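Local structure of antitoxin (Nitrosomonas europaea, 2ODK) at the interface of chains A and B. The protein belongs to the Phd/YefM family and is probably the antitoxin component of a type II toxin-antitoxin system. Residues are numbered along the deposited sequence; one frame, centred on the assembly and turned at random. Chains: chain A/B, Hypothetical protein.

Contact 1: the interface of chains A and B. Residues chain A 8, 11, 30, 32, 38; chain B 15-16, 19.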
loop_
_atom_site.group_PDB
_atom_site.type_symbol
_atom_site.label_atom_id
_atom_site.label_comp_id
_atom_site.label_asym_id
_atom_site.label_seq_id
_atom_site.Cartn_x
_atom_site.Cartn_y
_atom_site.Cartn_z
ATOM N N VAL A 8 5.877 3.477 9.799
ATOM C CA VAL A 8 4.779 4.379 9.413
ATOM C C VAL A 8 5.220 5.839 9.238
ATOM O O VAL A 8 4.854 6.502 8.249
ATOM C CB VAL A 8 3.547 4.194 10.353
ATOM C CG1 VAL A 8 3.899 4.559 11.799
ATOM C CG2 VAL A 8 2.361 5.009 9.816
ATOM N N ALA A 11 7.360 6.160 5.971
ATOM C CA ALA A 11 6.555 6.094 4.752
ATOM C C ALA A 11 5.790 7.413 4.576
ATOM O O ALA A 11 5.562 7.852 3.428
ATOM C CB ALA A 11 5.582 4.899 4.834
ATOM N N VAL A 30 4.925 -1.702 5.057
ATOM C CA VAL A 30 4.842 -0.661 6.071
ATOM C C VAL A 30 4.722 -1.332 7.439
ATOM O O VAL A 30 3.916 -2.255 7.592
ATOM C CB VAL A 30 3.572 0.161 5.849
ATOM C CG1 VAL A 30 3.427 1.261 6.920
ATOM C CG2 VAL A 30 3.587 0.754 4.440
ATOM N N ARG A 32 4.370 -0.839 11.921
ATOM C CA ARG A 32 4.124 0.007 13.094
ATOM C C ARG A 32 4.711 -0.790 14.220
ATOM O O ARG A 32 4.537 -2.004 14.264
ATOM C CB ARG A 32 2.608 0.186 13.362
ATOM C CG ARG A 32 1.883 1.093 12.372
ATOM C CD ARG A 32 0.473 1.408 12.792
ATOM N NE ARG A 32 -0.392 0.262 13.005
ATOM C CZ ARG A 32 -1.672 0.257 12.651
ATOM N NH1 ARG A 32 -2.175 1.323 11.978
ATOM N NH2 ARG A 32 -2.418 -0.825 12.948
ATOM N N ALA A 38 1.262 -3.811 6.591
ATOM C CA ALA A 38 0.597 -3.672 5.293
ATOM C C ALA A 38 1.612 -3.585 4.195
ATOM O O ALA A 38 2.802 -3.480 4.466
ATOM C CB ALA A 38 -0.326 -2.438 5.296
ATOM N N PHE B 15 -1.503 9.845 6.222
ATOM C CA PHE B 15 -0.968 8.497 6.071
ATOM C C PHE B 15 -1.377 7.574 7.196
ATOM O O PHE B 15 -1.701 6.415 6.954
ATOM C CB PHE B 15 0.545 8.508 5.913
ATOM C CG PHE B 15 1.096 7.169 5.481
ATOM C CD1 PHE B 15 1.046 6.764 4.161
ATOM C CD2 PHE B 15 1.602 6.287 6.436
ATOM C CE1 PHE B 15 1.524 5.497 3.802
ATOM C CE2 PHE B 15 2.069 5.046 6.070
ATOM C CZ PHE B 15 2.013 4.644 4.746
ATOM N N SER B 16 -1.349 8.069 8.456
ATOM C CA SER B 16 -1.742 7.164 9.520
ATOM C C SER B 16 -3.191 6.707 9.413
ATOM O O SER B 16 -3.502 5.572 9.739
ATOM C CB SER B 16 -1.545 7.803 10.876
ATOM O OG SER B 16 -0.165 7.961 11.186
ATOM N N LEU B 19 -3.397 4.108 6.605
ATOM C CA LEU B 19 -2.979 2.765 7.072
ATOM C C LEU B 19 -4.034 2.155 7.987
ATOM O O LEU B 19 -4.356 0.965 7.877
ATOM C CB LEU B 19 -1.614 2.896 7.766
ATOM C CG LEU B 19 -1.073 1.626 8.408
ATOM C CD1 LEU B 19 -0.922 0.485 7.385
ATOM C CD2 LEU B 19 0.292 1.895 9.021
#
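A:Val8 and A:Ala11 lie on the helical backbone of 8-13 and face B:Phe15, B:Ser16 and B:Leu19 in the first half of helix 15-25, while extended A:Val30, A:Arg32 and A:Ala38 reach the same partner helix from strands 28-32 and 35-42. The patch is a largely apolar part of a two-fold symmetric interface and has a twin with the chains exchanged. The B:Phe15 ring enters with its CD2-CE2-CZ rim. A:Val8 CG2 sits in the ring plane at that edge, 3.7 Å from B:Phe15 CD2, and the two side chains cross obliquely. Further round the rim, A:Ala11 CB meets B:Phe15 CZ at 3.6 Å. CG of B:Phe15 stands opposite the backbone N (chi1 -169°), which carries the ring across to helix 8-13 of chain A. One turn later B:Leu19 spreads its two branches over several chain A residues. B:Leu19 CD2 reaches A:Val30 CG1 tip to tip at 3.8 Å, with A:Val8 CG2 beside it, and B:Leu19 CD1 packs on A:Ala38 CB at 3.6 Å. A:Arg32 runs past the leucine in the opposite direction, its chain bent at chi3 (-57°). Its aliphatic CG and CD both border CD2, and the guanidinium nitrogen A:Arg32 NH1 lies 3.7 Å from B:Leu19 CG.

Contact 2: the interface of chains A and B. Residues chain A 12-15; chain B 8, 11-12, 15.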
loop_
_atom_site.group_PDB
_atom_site.type_symbol
_atom_site.label_atom_id
_atom_site.label_comp_id
_atom_site.label_asym_id
_atom_site.label_seq_id
_atom_site.Cartn_x
_atom_site.Cartn_y
_atom_site.Cartn_z
ATOM N N LYS A 12 5.314 8.006 5.689
ATOM C CA LYS A 12 4.603 9.269 5.579
ATOM C C LYS A 12 5.569 10.382 5.142
ATOM O O LYS A 12 5.292 11.149 4.197
ATOM C CB LYS A 12 3.973 9.629 6.937
ATOM C CG LYS A 12 3.295 11.014 6.945
ATOM C CD LYS A 12 2.720 11.320 8.340
ATOM C CE LYS A 12 2.199 12.738 8.407
ATOM N NZ LYS A 12 0.932 12.919 7.690
ATOM N N ALA A 13 6.673 10.527 5.883
ATOM C CA ALA A 13 7.578 11.656 5.612
ATOM C C ALA A 13 8.210 11.594 4.211
ATOM O O ALA A 13 8.473 12.640 3.573
ATOM C CB ALA A 13 8.663 11.670 6.644
ATOM N N ARG A 14 8.458 10.372 3.745
ATOM C CA ARG A 14 9.076 10.173 2.424
ATOM C C ARG A 14 8.083 9.470 1.488
ATOM O O ARG A 14 8.471 8.600 0.702
ATOM C CB ARG A 14 10.367 9.360 2.533
ATOM C CG ARG A 14 11.535 10.122 3.183
ATOM C CD ARG A 14 12.894 9.564 2.748
ATOM N NE ARG A 14 13.151 8.194 3.200
ATOM C CZ ARG A 14 14.065 7.384 2.658
ATOM N NH1 ARG A 14 14.805 7.796 1.634
ATOM N NH2 ARG A 14 14.235 6.150 3.128
ATOM N N PHE A 15 6.821 9.872 1.573
ATOM C CA PHE A 15 5.758 9.214 0.803
ATOM C C PHE A 15 6.068 9.114 -0.691
ATOM O O PHE A 15 5.836 8.056 -1.324
ATOM C CB PHE A 15 4.402 9.881 1.018
ATOM C CG PHE A 15 3.270 9.091 0.429
ATOM C CD1 PHE A 15 2.776 7.989 1.083
ATOM C CD2 PHE A 15 2.742 9.423 -0.833
ATOM C CE1 PHE A 15 1.741 7.222 0.537
ATOM C CE2 PHE A 15 1.696 8.622 -1.376
ATOM C CZ PHE A 15 1.223 7.549 -0.700
ATOM N N VAL B 8 -2.602 11.203 -4.059
ATOM C CA VAL B 8 -1.282 11.135 -3.451
ATOM C C VAL B 8 -1.117 12.114 -2.296
ATOM O O VAL B 8 -0.607 11.756 -1.234
ATOM C CB VAL B 8 -0.149 11.348 -4.494
ATOM C CG1 VAL B 8 1.190 11.624 -3.837
ATOM C CG2 VAL B 8 -0.026 10.147 -5.401
ATOM N N ALA B 11 -3.127 10.841 0.742
ATOM C CA ALA B 11 -2.523 9.635 1.353
ATOM C C ALA B 11 -1.297 10.022 2.164
ATOM O O ALA B 11 -1.052 9.476 3.244
ATOM C CB ALA B 11 -2.121 8.647 0.263
ATOM N N LYS B 12 -0.534 11.022 1.700
ATOM C CA LYS B 12 0.665 11.458 2.475
ATOM C C LYS B 12 0.207 12.228 3.732
ATOM O O LYS B 12 0.658 11.937 4.873
ATOM C CB LYS B 12 1.571 12.359 1.632
ATOM C CG LYS B 12 2.745 12.949 2.412
ATOM C CD LYS B 12 3.641 13.782 1.487
ATOM C CE LYS B 12 4.666 14.573 2.312
ATOM N NZ LYS B 12 5.748 13.654 2.815
ATOM N N PHE B 15 -1.503 9.845 6.222
ATOM C CA PHE B 15 -0.968 8.497 6.071
ATOM C C PHE B 15 -1.377 7.574 7.196
ATOM O O PHE B 15 -1.701 6.415 6.954
ATOM C CB PHE B 15 0.545 8.508 5.913
ATOM C CG PHE B 15 1.096 7.169 5.481
ATOM C CD1 PHE B 15 1.046 6.764 4.161
ATOM C CD2 PHE B 15 1.602 6.287 6.436
ATOM C CE1 PHE B 15 1.524 5.497 3.802
ATOM C CE2 PHE B 15 2.069 5.046 6.070
ATOM C CZ PHE B 15 2.013 4.644 4.746
HETATM O O HOH W 1 7.319 15.697 3.851
#
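A:Lys12 and B:Lys12 exchange hydrogen bonds reciprocally across the two-fold axis. B:Lys12 NZ donates to A:Lys12 O at 2.9 Å, in the carbonyl plane, and A:Lys12 NZ returns the bond to a lone pair of B:Lys12 O at 3.0 Å. Both lysine side chains are extended until chi4, where a bend (75° in B:Lys12) turns NZ onto the opposing carbonyl. A:Ala13 O, 3.0 Å from B:Lys12 NZ, accepts a further hydrogen bond, and water 1 also links these two atoms. Carbonyls at a helix end should suit a cation, and A:Lys12 NZ and B:Lys12 NZ stay 6.9 Å apart, probably limiting any repulsion. Among the apolar contacts, the phenylalanines meet at a slant, with B:Phe15 CE1 in plane at the edge of the A:Phe15 ring, 3.7 Å from A:Phe15 CE1. A:Lys12 CB passes B:Phe15 CB at 3.7 Å, and the stem of B:Lys12 runs antiparallel along A:Phe15 CB. One face of A:Phe15 has the backbone N of B:Lys12 above its centre, while A:Phe15 CZ touches B:Ala11 CB at 3.6 Å. B:Val8 CG1 approaches the CD2-CE2 side. The patch thus joins the C-terminal ends of both helices 8-13 to the first residues of the following helices, around the two-fold axis.

Contact 3: the interface of chains A and B. Residues chain A 30, 37-38; chain B 19, 22, 40-43.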
loop_
_atom_site.group_PDB
_atom_site.type_symbol
_atom_site.label_atom_id
_atom_site.label_comp_id
_atom_site.label_asym_id
_atom_site.label_seq_id
_atom_site.Cartn_x
_atom_site.Cartn_y
_atom_site.Cartn_z
ATOM N N VAL A 30 4.925 -1.702 5.057
ATOM C CA VAL A 30 4.842 -0.661 6.071
ATOM C C VAL A 30 4.722 -1.332 7.439
ATOM O O VAL A 30 3.916 -2.255 7.592
ATOM C CB VAL A 30 3.572 0.161 5.849
ATOM C CG1 VAL A 30 3.427 1.261 6.920
ATOM C CG2 VAL A 30 3.587 0.754 4.440
ATOM N N GLU A 37 2.752 -4.563 8.855
ATOM C CA GLU A 37 1.309 -4.343 8.966
ATOM C C GLU A 37 0.613 -4.387 7.600
ATOM O O GLU A 37 -0.529 -4.866 7.505
ATOM C CB GLU A 37 1.002 -3.005 9.663
ATOM C CG GLU A 37 1.278 -3.062 11.192
ATOM C CD GLU A 37 0.299 -3.970 11.933
ATOM O OE1 GLU A 37 -0.699 -4.383 11.299
ATOM O OE2 GLU A 37 0.511 -4.292 13.125
ATOM N N ALA A 38 1.262 -3.811 6.591
ATOM C CA ALA A 38 0.597 -3.672 5.293
ATOM C C ALA A 38 1.612 -3.585 4.195
ATOM O O ALA A 38 2.802 -3.480 4.466
ATOM C CB ALA A 38 -0.326 -2.438 5.296
ATOM N N LEU B 19 -3.397 4.108 6.605
ATOM C CA LEU B 19 -2.979 2.765 7.072
ATOM C C LEU B 19 -4.034 2.155 7.987
ATOM O O LEU B 19 -4.356 0.965 7.877
ATOM C CB LEU B 19 -1.614 2.896 7.766
ATOM C CG LEU B 19 -1.073 1.626 8.408
ATOM C CD1 LEU B 19 -0.922 0.485 7.385
ATOM C CD2 LEU B 19 0.292 1.895 9.021
ATOM N N CYS B 22 -6.787 0.874 5.842
ATOM C CA CYS B 22 -6.379 -0.390 5.192
ATOM C C CYS B 22 -6.665 -1.598 6.100
ATOM O O CYS B 22 -7.261 -2.600 5.704
ATOM C CB CYS B 22 -4.892 -0.249 4.858
ATOM S SG CYS B 22 -4.044 -1.784 4.506
ATOM N N LEU B 40 -2.708 -0.072 -0.888
ATOM C CA LEU B 40 -2.155 -0.521 0.387
ATOM C C LEU B 40 -3.042 -1.657 0.881
ATOM O O LEU B 40 -4.237 -1.468 1.085
ATOM C CB LEU B 40 -2.181 0.651 1.362
ATOM C CG LEU B 40 -1.386 0.401 2.648
ATOM C CD1 LEU B 40 0.114 0.263 2.397
ATOM C CD2 LEU B 40 -1.689 1.528 3.675
ATOM N N VAL B 41 -2.438 -2.837 1.062
ATOM C CA VAL B 41 -3.165 -4.069 1.362
ATOM C C VAL B 41 -2.698 -4.572 2.734
ATOM O O VAL B 41 -1.495 -4.609 3.008
ATOM C CB VAL B 41 -2.815 -5.160 0.290
ATOM C CG1 VAL B 41 -3.573 -6.468 0.544
ATOM C CG2 VAL B 41 -3.080 -4.649 -1.136
ATOM N N PRO B 42 -3.649 -5.003 3.577
ATOM C CA PRO B 42 -3.199 -5.545 4.878
ATOM C C PRO B 42 -2.277 -6.728 4.636
ATOM O O PRO B 42 -2.521 -7.507 3.709
ATOM C CB PRO B 42 -4.489 -6.019 5.544
ATOM C CG PRO B 42 -5.597 -5.326 4.798
ATOM C CD PRO B 42 -5.117 -5.019 3.400
ATOM N N ILE B 43 -1.236 -6.898 5.447
ATOM C CA ILE B 43 -0.182 -7.866 5.148
ATOM C C ILE B 43 -0.697 -9.319 5.074
ATOM O O ILE B 43 -0.263 -10.111 4.215
ATOM C CB ILE B 43 0.977 -7.712 6.152
ATOM C CG1 ILE B 43 2.196 -8.511 5.689
ATOM C CG2 ILE B 43 0.506 -8.051 7.595
ATOM C CD1 ILE B 43 2.785 -8.033 4.345
#
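A:Ala38 and B:Pro42 form an antiparallel beta bridge, joining strand 35-42 of one chain to the end of its counterpart in the other. The tight part is here, between backbones. B:Ile43 N donates to A:Glu37 O at 3.0 Å, with 157° at the hydrogen. The donor stands about 40° above the carbonyl plane, so the bond does not follow a lone pair. A:Ala38 also packs closely: A:Ala38 CA is 3.2 Å from B:Val41 O, and A:Ala38 CB 3.4 Å from the same carbonyl oxygen. B:Ile43 adds carbon cover beside the hydrogen bond, B:Ile43 CG2 lying 3.4 Å from A:Glu37 O. That methyl is placed between the backbone N and carbonyl carbon of its own residue, with CG1 taking the position opposite N (chi1 -169°). Around the A:Ala38 methyl the packing is looser beyond B:Val41 O and B:Leu19. B:Cys22 SG lies 3.9 Å from A:Ala38 CB and makes a weak hydrogen bond to B:Leu40 O within its own chain. B:Leu40 CD1 is 4.0 Å from A:Ala38 CB and also borders A:Val30 CG2, those two side chains crossing near a right angle. The A:Glu37 side chain turns away from B:Ile43 N, leaving the residue's backbone to make the bond, and this is probably the looser side. The site spans the junction where strand 35-42 of chain B passes into helix 43-52, against the middle of chain A's strand 35-42.

Contact 1 lies between the other two: its C-alpha centre is about 9 Å from that of contact 2 and about 7 Å from that of contact 3, whereas the centres of contacts 2 and 3 are about 14 Å apart. B:Phe15 belongs to contacts 1 and 2, while A:Val30, A:Ala38 and B:Leu19 belong to contacts 1 and 3. Helix 15-25 of chain B therefore carries a continuous apolar seam from the lysine exchange to the strand bridge. The two-fold axis repeats contacts 1 and 3 with the chains exchanged and runs through contact 2, consistent with the dimeric N-terminal region typical of Phd/YefM antitoxins.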